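Local coordinates for protein transcriptional activator ToxR (PDB 6UTC) that activates transcription as a membrane-spanning regulator, its periplasmic domain probably sensing bile salts and interacting with the partner protein ToxS, at residues V61-T66 / L73-I78. Numbering follows the deposited sequence. Where two conformers were deposited one is given.
Sequences VKVIAT and LILNYI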
loop_
_atom_site.group_PDB
_atom_site.type_symbol
_atom_site.label_atom_id
_atom_site.label_comp_id
_atom_site.label_asym_id
_atom_site.label_seq_id
_atom_site.Cartn_x
_atom_site.Cartn_y
_atom_site.Cartn_z
ATOM N N VAL A 61 7.981 -2.010 5.359
ATOM C CA VAL A 61 7.686 -1.369 6.636
ATOM C C VAL A 61 6.328 -0.690 6.574
ATOM O O VAL A 61 5.511 -0.779 7.501
ATOM C CB VAL A 61 8.798 -0.353 6.976
ATOM C CG1 VAL A 61 8.485 0.368 8.285
ATOM C CG2 VAL A 61 10.174 -1.020 7.023
ATOM N N LYS A 62 6.063 -0.005 5.474
ATOM C CA LYS A 62 4.874 0.809 5.372
ATOM C C LYS A 62 4.472 0.884 3.922
ATOM O O LYS A 62 5.254 0.580 3.013
ATOM C CB LYS A 62 5.093 2.208 5.950
ATOM C CG LYS A 62 6.252 2.946 5.374
ATOM C CD LYS A 62 6.688 4.030 6.358
ATOM C CE LYS A 62 7.990 4.684 5.947
ATOM N NZ LYS A 62 8.435 5.630 7.010
ATOM N N VAL A 63 3.225 1.272 3.726
ATOM C CA VAL A 63 2.684 1.568 2.412
ATOM C C VAL A 63 1.941 2.888 2.524
ATOM O O VAL A 63 1.122 3.076 3.438
ATOM C CB VAL A 63 1.819 0.424 1.834
ATOM C CG1 VAL A 63 0.600 0.142 2.671
ATOM C CG2 VAL A 63 1.437 0.715 0.385
ATOM N N ILE A 64 2.289 3.829 1.659
ATOM C CA ILE A 64 1.669 5.146 1.652
ATOM C C ILE A 64 0.583 5.126 0.594
ATOM O O ILE A 64 0.862 4.891 -0.590
ATOM C CB ILE A 64 2.680 6.257 1.337
ATOM C CG1 ILE A 64 3.981 6.065 2.124
ATOM C CG2 ILE A 64 2.033 7.643 1.551
ATOM C CD1 ILE A 64 3.824 6.082 3.587
ATOM N N ALA A 65 -0.645 5.387 1.010
ATOM C CA ALA A 65 -1.795 5.402 0.120
ATOM C C ALA A 65 -2.206 6.844 -0.153
ATOM O O ALA A 65 -2.426 7.612 0.788
ATOM C CB ALA A 65 -2.955 4.656 0.771
ATOM N N THR A 66 -2.313 7.206 -1.435
ATOM C CA THR A 66 -2.753 8.536 -1.833
ATOM C C THR A 66 -3.628 8.447 -3.077
ATOM O O THR A 66 -3.686 7.424 -3.766
ATOM C CB THR A 66 -1.581 9.474 -2.128
ATOM O OG1 THR A 66 -0.798 8.929 -3.188
ATOM C CG2 THR A 66 -0.713 9.684 -0.903
ATOM N N LEU A 73 -5.963 4.565 -7.181
ATOM C CA LEU A 73 -5.251 4.748 -5.924
ATOM C C LEU A 73 -3.770 4.462 -6.140
ATOM O O LEU A 73 -3.414 3.524 -6.862
ATOM C CB LEU A 73 -5.805 3.775 -4.876
ATOM C CG LEU A 73 -5.224 3.912 -3.460
ATOM C CD1 LEU A 73 -5.857 5.112 -2.755
ATOM C CD2 LEU A 73 -5.433 2.657 -2.637
ATOM N N ILE A 74 -2.910 5.277 -5.529
ATOM C CA ILE A 74 -1.467 5.077 -5.554
ATOM C C ILE A 74 -1.046 4.445 -4.236
ATOM O O ILE A 74 -1.414 4.937 -3.160
ATOM C CB ILE A 74 -0.735 6.411 -5.766
ATOM C CG1 ILE A 74 -1.332 7.179 -6.948
ATOM C CG2 ILE A 74 0.751 6.172 -5.942
ATOM C CD1 ILE A 74 -1.327 6.398 -8.246
ATOM N N LEU A 75 -0.286 3.353 -4.308
ATOM C CA LEU A 75 0.301 2.733 -3.124
ATOM C C LEU A 75 1.813 2.718 -3.279
ATOM O O LEU A 75 2.334 2.177 -4.261
ATOM C CB LEU A 75 -0.203 1.301 -2.953
ATOM C CG LEU A 75 -1.687 1.169 -2.632
ATOM C CD1 LEU A 75 -2.127 -0.289 -2.670
ATOM C CD2 LEU A 75 -2.004 1.781 -1.282
ATOM N N ASN A 76 2.511 3.302 -2.321
ATOM C CA ASN A 76 3.968 3.337 -2.327
ATOM C C ASN A 76 4.467 2.438 -1.203
ATOM O O ASN A 76 4.324 2.776 -0.020
ATOM C CB ASN A 76 4.464 4.772 -2.177
ATOM C CG ASN A 76 4.610 5.471 -3.520
ATOM O OD1 ASN A 76 5.559 5.207 -4.260
ATOM N ND2 ASN A 76 3.667 6.319 -3.856
ATOM N N TYR A 77 5.027 1.292 -1.577
ATOM C CA TYR A 77 5.587 0.353 -0.614
ATOM C C TYR A 77 7.010 0.756 -0.280
ATOM O O TYR A 77 7.849 0.894 -1.183
ATOM C CB TYR A 77 5.578 -1.049 -1.210
ATOM C CG TYR A 77 4.221 -1.703 -1.170
ATOM C CD1 TYR A 77 3.812 -2.397 -0.049
ATOM C CD2 TYR A 77 3.351 -1.610 -2.244
ATOM C CE1 TYR A 77 2.569 -2.998 0.010
ATOM C CE2 TYR A 77 2.098 -2.211 -2.196
ATOM C CZ TYR A 77 1.728 -2.908 -1.067
ATOM O OH TYR A 77 0.483 -3.508 -1.009
ATOM N N ILE A 78 7.278 0.946 1.002
ATOM C CA ILE A 78 8.583 1.368 1.484
ATOM C C ILE A 78 9.175 0.241 2.313
ATOM O O ILE A 78 8.512 -0.306 3.206
ATOM C CB ILE A 78 8.487 2.678 2.280
ATOM C CG1 ILE A 78 7.992 3.801 1.361
ATOM C CG2 ILE A 78 9.842 3.028 2.892
ATOM C CD1 ILE A 78 7.537 5.055 2.079
HETATM O O HOH W 1 1.217 7.045 -2.253
#
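Val63 and Tyr77 form a non-hydrogen-bonded pair on the buried side of this antiparallel hairpin. With chi1 at 62°, CG2 of Val63 stands anti to its backbone N and over the centre of the Tyr77 ring in a CH-pi contact, 3.7 Å from the centroid and 2° off the ring normal. The same methyl reaches back to CB of Leu75 at 3.8 Å, so one branch is shared by two neighbours on the opposing strand. Next along this face, CD2 of Leu75 meets CB of Ala65 at 3.7 Å. Helix 40-52 closes over the layer: Leu75 and Tyr77 touch Cys46, which is disulfide-bonded to Cys103, and the Tyr77 ring stacks with Tyr50.

On the other face Ile64 is buried, but Lys62, Thr66, Ile74, Asn76 and Ile78 are partly exposed. In one of the two conformers of Ile78, its CD1 packs on Ile64 CG1 at 3.7 Å, and CE of Lys62 lies against CD1 and CG2 of Ile78. A water donates to Ile64 O at 2.7 Å and accepts from Asn76 ND2 at 3.0 Å. That carbonyl takes a second bond besides the one from Asn76 N, and the water ties the amide to the neighbouring strand; Asn76 OD1 turns instead to Thr89.

Paired backbone bonds join Ile64 with Asn76 and Thr66 with Ile74. Ile78 N gives Lys62 O a nearly straight bond, but Ile78 O receives Val61 N at 2.8 Å and Lys62 N only weakly at 3.4 Å. This classic beta bulge lies at the open end of a beta hairpin inside the mixed five-stranded sheet.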